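Local coordinates for N-terminal acetyltransferase-like protein (Chaetomium thermophilum, PDB 5NNP), which probably serves as the auxiliary, TPR-repeat subunit of an N-terminal acetyltransferase A complex, a helical scaffold for its partner chains, at residues P670-F680 with A692-D703. Sequence-based numbering, arbitrary orientation.
Sequences PKNIDGQIAGF and ALRCLKAASAID
An antiparallel helical hairpin is closed where Q676 and F680 of helix 673-685 pack against A692, C695, L696, A698 and A699 of helix 689-702. The segment axes approach to 8.1 Å at 154°, and no hydrogen bond crosses between them. Midway, the Q676 chain bends at chi2 (-64°), which lays its amide over A698, CD lying 3.4 Å from A698 CB, while Q676 CB meets A699 CB at 3.6 Å. The same turn brings Q676 NE2 to P670 O at 3.2 Å, a nearly straight bond (175°) in the carbonyl plane and on a lone pair, which fixes the amide's rotation and ties the preceding loop to the helix. With an alanine here, P670 O would probably lose this donor and a gap is likely to open beside A698. C695 SG lies 3.8 Å from G679 C, against a backbone where a beta carbon would run into the sulfur. At one end the F680 ring turns its edge to A692 O and lies alongside L696, its CD2 3.8 Å from L696 CB; at the other, I673 CG2 sits 3.9 Å from A699 CB. Helix 707-723 also packs on F680, L696 and A699, adding a third helix to the hairpin, an arrangement consistent with the TPR-like alpha-solenoid family.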
ATOM      1  N   PRO A 670      -8.776 -14.758  -4.484  1.00 37.85           N
ATOM      2  CA  PRO A 670      -9.308 -16.090  -4.785  1.00 44.19           C
ATOM      3  C   PRO A 670      -8.346 -17.226  -4.459  1.00 55.47           C
ATOM      4  O   PRO A 670      -8.815 -18.322  -4.146  1.00 58.53           O
ATOM      5  CB  PRO A 670      -9.574 -16.035  -6.294  1.00 33.74           C
ATOM      6  CG  PRO A 670      -8.723 -14.942  -6.794  1.00 34.07           C
ATOM      7  CD  PRO A 670      -8.659 -13.926  -5.691  1.00 30.88           C
ATOM      8  N   LYS A 671      -7.038 -16.976  -4.513  1.00 56.24           N
ATOM      9  CA  LYS A 671      -6.056 -18.035  -4.278  1.00 57.66           C
ATOM     10  C   LYS A 671      -5.913 -18.379  -2.799  1.00 57.64           C
ATOM     11  O   LYS A 671      -5.067 -19.184  -2.412  1.00 57.73           O
ATOM     12  CB  LYS A 671      -4.691 -17.644  -4.834  1.00 63.25           C
ATOM     13  CG  LYS A 671      -4.692 -17.280  -6.301  1.00 69.66           C
ATOM     14  CD  LYS A 671      -3.306 -17.436  -6.890  1.00 72.60           C
ATOM     15  CE  LYS A 671      -3.173 -16.673  -8.187  1.00 78.17           C
ATOM     16  NZ  LYS A 671      -3.108 -15.211  -7.919  1.00 84.01           N
ATOM     17  N   ASN A 672      -6.753 -17.769  -1.979  1.00 54.89           N
ATOM     18  CA  ASN A 672      -6.676 -17.952  -0.546  1.00 49.29           C
ATOM     19  C   ASN A 672      -7.783 -18.889  -0.041  1.00 54.96           C
ATOM     20  O   ASN A 672      -8.951 -18.508  -0.003  1.00 59.57           O
ATOM     21  CB  ASN A 672      -6.755 -16.589   0.122  1.00 48.85           C
ATOM     22  CG  ASN A 672      -6.267 -16.610   1.533  1.00 57.21           C
ATOM     23  OD1 ASN A 672      -6.506 -17.566   2.270  1.00 67.29           O
ATOM     24  ND2 ASN A 672      -5.577 -15.550   1.928  1.00 55.75           N
ATOM     25  N   ILE A 673      -7.410 -20.110   0.345  1.00 57.07           N
ATOM     26  CA  ILE A 673      -8.380 -21.155   0.691  1.00 55.00           C
ATOM     27  C   ILE A 673      -9.309 -20.804   1.844  1.00 57.31           C
ATOM     28  O   ILE A 673     -10.474 -21.191   1.831  1.00 58.51           O
ATOM     29  CB  ILE A 673      -7.698 -22.477   1.062  1.00 63.22           C
ATOM     30  CG1 ILE A 673      -6.740 -22.928  -0.026  1.00 72.29           C
ATOM     31  CG2 ILE A 673      -8.737 -23.605   1.212  1.00 61.17           C
ATOM     32  CD1 ILE A 673      -6.703 -24.462  -0.155  1.00 72.83           C
ATOM     33  N   ASP A 674      -8.795 -20.088   2.841  1.00 60.69           N
ATOM     34  CA  ASP A 674      -9.598 -19.701   3.997  1.00 57.85           C
ATOM     35  C   ASP A 674     -10.833 -18.944   3.549  1.00 55.15           C
ATOM     36  O   ASP A 674     -11.931 -19.167   4.079  1.00 48.51           O
ATOM     37  CB  ASP A 674      -8.789 -18.840   4.971  1.00 62.97           C
ATOM     38  CG  ASP A 674      -7.678 -19.610   5.656  1.00 72.12           C
ATOM     39  OD1 ASP A 674      -7.799 -20.841   5.813  1.00 74.53           O
ATOM     40  OD2 ASP A 674      -6.676 -18.973   6.043  1.00 79.51           O
ATOM     41  N   GLY A 675     -10.634 -18.053   2.574  1.00 49.85           N
ATOM     42  CA  GLY A 675     -11.712 -17.307   1.955  1.00 37.29           C
ATOM     43  C   GLY A 675     -12.712 -18.201   1.243  1.00 52.30           C
ATOM     44  O   GLY A 675     -13.915 -18.030   1.409  1.00 52.08           O
ATOM     45  N   GLN A 676     -12.214 -19.159   0.462  1.00 48.24           N
ATOM     46  CA  GLN A 676     -13.061 -20.123  -0.252  1.00 50.76           C
ATOM     47  C   GLN A 676     -13.875 -21.025   0.682  1.00 46.78           C
ATOM     48  O   GLN A 676     -15.047 -21.332   0.423  1.00 44.94           O
ATOM     49  CB  GLN A 676     -12.201 -20.986  -1.174  1.00 48.11           C
ATOM     50  CG  GLN A 676     -11.493 -20.178  -2.252  1.00 46.28           C
ATOM     51  CD  GLN A 676     -12.477 -19.529  -3.194  1.00 49.04           C
ATOM     52  OE1 GLN A 676     -13.680 -19.763  -3.088  1.00 53.54           O
ATOM     53  NE2 GLN A 676     -11.977 -18.711  -4.128  1.00 42.40           N
ATOM     54  N   ILE A 677     -13.240 -21.454   1.763  1.00 44.48           N
ATOM     55  CA  ILE A 677     -13.912 -22.265   2.766  1.00 56.76           C
ATOM     56  C   ILE A 677     -15.029 -21.462   3.429  1.00 63.28           C
ATOM     57  O   ILE A 677     -16.132 -21.978   3.645  1.00 71.64           O
ATOM     58  CB  ILE A 677     -12.928 -22.771   3.835  1.00 47.29           C
ATOM     59  CG1 ILE A 677     -11.863 -23.657   3.190  1.00 48.06           C
ATOM     60  CG2 ILE A 677     -13.661 -23.534   4.915  1.00 52.06           C
ATOM     61  CD1 ILE A 677     -10.686 -23.965   4.102  1.00 48.84           C
ATOM     62  N   ALA A 678     -14.746 -20.194   3.726  1.00 52.23           N
ATOM     63  CA  ALA A 678     -15.721 -19.317   4.369  1.00 51.31           C
ATOM     64  C   ALA A 678     -16.859 -18.970   3.419  1.00 57.94           C
ATOM     65  O   ALA A 678     -18.020 -18.894   3.833  1.00 58.40           O
ATOM     66  CB  ALA A 678     -15.056 -18.048   4.880  1.00 45.40           C
ATOM     67  N   GLY A 679     -16.521 -18.756   2.151  1.00 42.59           N
ATOM     68  CA  GLY A 679     -17.525 -18.537   1.131  1.00 45.49           C
ATOM     69  C   GLY A 679     -18.492 -19.712   1.036  1.00 53.70           C
ATOM     70  O   GLY A 679     -19.714 -19.533   0.956  1.00 49.05           O
ATOM     71  N   PHE A 680     -17.947 -20.924   1.049  1.00 51.44           N
ATOM     72  CA  PHE A 680     -18.784 -22.106   0.962  1.00 53.82           C
ATOM     73  C   PHE A 680     -19.827 -22.133   2.084  1.00 56.79           C
ATOM     74  O   PHE A 680     -21.023 -22.319   1.835  1.00 62.74           O
ATOM     75  CB  PHE A 680     -17.936 -23.370   1.011  1.00 57.96           C
ATOM     76  CG  PHE A 680     -18.742 -24.629   0.899  1.00 57.16           C
ATOM     77  CD1 PHE A 680     -19.327 -25.190   2.021  1.00 59.48           C
ATOM     78  CD2 PHE A 680     -18.933 -25.240  -0.326  1.00 54.72           C
ATOM     79  CE1 PHE A 680     -20.082 -26.338   1.928  1.00 58.75           C
ATOM     80  CE2 PHE A 680     -19.682 -26.389  -0.424  1.00 64.35           C
ATOM     81  CZ  PHE A 680     -20.259 -26.940   0.704  1.00 61.20           C
ATOM     82  N   ALA A 692     -21.807 -21.938  -3.924  1.00 70.15           N
ATOM     83  CA  ALA A 692     -21.184 -22.855  -2.978  1.00 67.92           C
ATOM     84  C   ALA A 692     -20.200 -23.782  -3.689  1.00 60.50           C
ATOM     85  O   ALA A 692     -19.059 -23.934  -3.257  1.00 63.42           O
ATOM     86  CB  ALA A 692     -22.255 -23.668  -2.240  1.00 69.59           C
ATOM     87  N   LEU A 693     -20.648 -24.389  -4.786  1.00 56.46           N
ATOM     88  CA  LEU A 693     -19.808 -25.285  -5.568  1.00 54.53           C
ATOM     89  C   LEU A 693     -18.594 -24.558  -6.131  1.00 67.36           C
ATOM     90  O   LEU A 693     -17.497 -25.117  -6.217  1.00 71.26           O
ATOM     91  CB  LEU A 693     -20.610 -25.904  -6.702  1.00 56.36           C
ATOM     92  CG  LEU A 693     -19.842 -26.885  -7.578  1.00 64.15           C
ATOM     93  CD1 LEU A 693     -19.243 -27.989  -6.725  1.00 65.33           C
ATOM     94  CD2 LEU A 693     -20.763 -27.460  -8.636  1.00 64.44           C
ATOM     95  N   ARG A 694     -18.795 -23.307  -6.518  1.00 57.94           N
ATOM     96  CA  ARG A 694     -17.729 -22.533  -7.124  1.00 52.11           C
ATOM     97  C   ARG A 694     -16.596 -22.330  -6.137  1.00 57.44           C
ATOM     98  O   ARG A 694     -15.429 -22.528  -6.475  1.00 58.40           O
ATOM     99  CB  ARG A 694     -18.266 -21.204  -7.606  1.00 50.18           C
ATOM    100  CG  ARG A 694     -17.248 -20.283  -8.221  1.00 43.90           C
ATOM    101  CD  ARG A 694     -17.999 -19.086  -8.745  1.00 47.15           C
ATOM    102  NE  ARG A 694     -17.152 -18.080  -9.361  1.00 46.27           N
ATOM    103  CZ  ARG A 694     -16.871 -16.904  -8.816  1.00 52.59           C
ATOM    104  NH1 ARG A 694     -17.354 -16.578  -7.622  1.00 49.39           N
ATOM    105  NH2 ARG A 694     -16.097 -16.056  -9.471  1.00 60.88           N
ATOM    106  N   CYS A 695     -16.959 -21.935  -4.918  1.00 55.96           N
ATOM    107  CA  CYS A 695     -16.033 -21.870  -3.795  1.00 49.67           C
ATOM    108  C   CYS A 695     -15.342 -23.199  -3.544  1.00 57.98           C
ATOM    109  O   CYS A 695     -14.123 -23.253  -3.400  1.00 62.35           O
ATOM    110  CB  CYS A 695     -16.762 -21.444  -2.527  1.00 45.68           C
ATOM    111  SG  CYS A 695     -17.224 -19.724  -2.508  1.00 46.56           S
ATOM    112  N   LEU A 696     -16.134 -24.264  -3.473  1.00 58.04           N
ATOM    113  CA  LEU A 696     -15.600 -25.595  -3.221  1.00 58.14           C
ATOM    114  C   LEU A 696     -14.583 -25.986  -4.299  1.00 59.63           C
ATOM    115  O   LEU A 696     -13.475 -26.396  -3.971  1.00 58.96           O
ATOM    116  CB  LEU A 696     -16.731 -26.620  -3.139  1.00 54.92           C
ATOM    117  CG  LEU A 696     -16.369 -28.043  -2.695  1.00 57.82           C
ATOM    118  CD1 LEU A 696     -15.768 -28.098  -1.279  1.00 57.67           C
ATOM    119  CD2 LEU A 696     -17.590 -28.929  -2.776  1.00 60.41           C
ATOM    120  N   LYS A 697     -14.940 -25.825  -5.574  1.00 62.77           N
ATOM    121  CA  LYS A 697     -14.021 -26.147  -6.672  1.00 60.34           C
ATOM    122  C   LYS A 697     -12.741 -25.307  -6.615  1.00 58.50           C
ATOM    123  O   LYS A 697     -11.678 -25.773  -7.010  1.00 63.99           O
ATOM    124  CB  LYS A 697     -14.695 -25.961  -8.038  1.00 57.50           C
ATOM    125  CG  LYS A 697     -15.864 -26.914  -8.300  1.00 68.72           C
ATOM    126  CD  LYS A 697     -16.202 -27.053  -9.793  1.00 65.83           C
ATOM    127  CE  LYS A 697     -15.128 -27.833 -10.527  1.00 67.13           C
ATOM    128  NZ  LYS A 697     -15.421 -27.969 -11.974  1.00 70.42           N
ATOM    129  N   ALA A 698     -12.839 -24.071  -6.132  1.00 54.44           N
ATOM    130  CA  ALA A 698     -11.648 -23.228  -5.969  1.00 57.81           C
ATOM    131  C   ALA A 698     -10.744 -23.755  -4.847  1.00 60.80           C
ATOM    132  O   ALA A 698      -9.554 -24.016  -5.048  1.00 56.80           O
ATOM    133  CB  ALA A 698     -12.049 -21.777  -5.695  1.00 43.09           C
ATOM    134  N   ALA A 699     -11.327 -23.907  -3.664  1.00 60.48           N
ATOM    135  CA  ALA A 699     -10.612 -24.405  -2.505  1.00 59.69           C
ATOM    136  C   ALA A 699      -9.968 -25.757  -2.794  1.00 65.87           C
ATOM    137  O   ALA A 699      -8.859 -26.044  -2.344  1.00 62.66           O
ATOM    138  CB  ALA A 699     -11.550 -24.505  -1.320  1.00 55.53           C
ATOM    139  N   SER A 700     -10.663 -26.594  -3.552  1.00 70.39           N
ATOM    140  CA  SER A 700     -10.154 -27.935  -3.821  1.00 74.23           C
ATOM    141  C   SER A 700      -9.008 -27.869  -4.822  1.00 69.34           C
ATOM    142  O   SER A 700      -8.096 -28.695  -4.801  1.00 71.38           O
ATOM    143  CB  SER A 700     -11.260 -28.858  -4.337  1.00 69.46           C
ATOM    144  OG  SER A 700     -10.742 -30.146  -4.615  1.00 73.80           O
ATOM    145  N   ALA A 701      -9.052 -26.875  -5.699  1.00 62.54           N
ATOM    146  CA  ALA A 701      -7.984 -26.712  -6.666  1.00 58.08           C
ATOM    147  C   ALA A 701      -6.719 -26.255  -5.957  1.00 66.22           C
ATOM    148  O   ALA A 701      -5.620 -26.495  -6.437  1.00 72.86           O
ATOM    149  CB  ALA A 701      -8.383 -25.734  -7.741  1.00 49.19           C
ATOM    150  N   ILE A 702      -6.879 -25.606  -4.806  1.00 66.86           N
ATOM    151  CA  ILE A 702      -5.733 -25.148  -4.023  1.00 63.53           C
ATOM    152  C   ILE A 702      -5.150 -26.255  -3.128  1.00 71.97           C
ATOM    153  O   ILE A 702      -3.936 -26.439  -3.067  1.00 66.53           O
ATOM    154  CB  ILE A 702      -6.104 -23.942  -3.151  1.00 56.10           C
ATOM    155  CG1 ILE A 702      -6.779 -22.862  -4.007  1.00 56.31           C
ATOM    156  CG2 ILE A 702      -4.869 -23.399  -2.440  1.00 44.41           C
ATOM    157  CD1 ILE A 702      -7.178 -21.600  -3.236  1.00 48.14           C
ATOM    158  N   ASP A 703      -6.016 -26.984  -2.428  1.00 76.44           N
ATOM    159  CA  ASP A 703      -5.581 -28.112  -1.610  1.00 74.95           C
ATOM    160  C   ASP A 703      -6.607 -29.227  -1.703  1.00 76.47           C
ATOM    161  O   ASP A 703      -7.577 -29.249  -0.944  1.00 76.89           O
ATOM    162  CB  ASP A 703      -5.378 -27.689  -0.150  1.00 80.28           C
ATOM    163  CG  ASP A 703      -4.578 -28.710   0.661  1.00 85.05           C
ATOM    164  OD1 ASP A 703      -4.463 -29.878   0.223  1.00 91.33           O
ATOM    165  OD2 ASP A 703      -4.071 -28.342   1.745  1.00 78.47           O
TER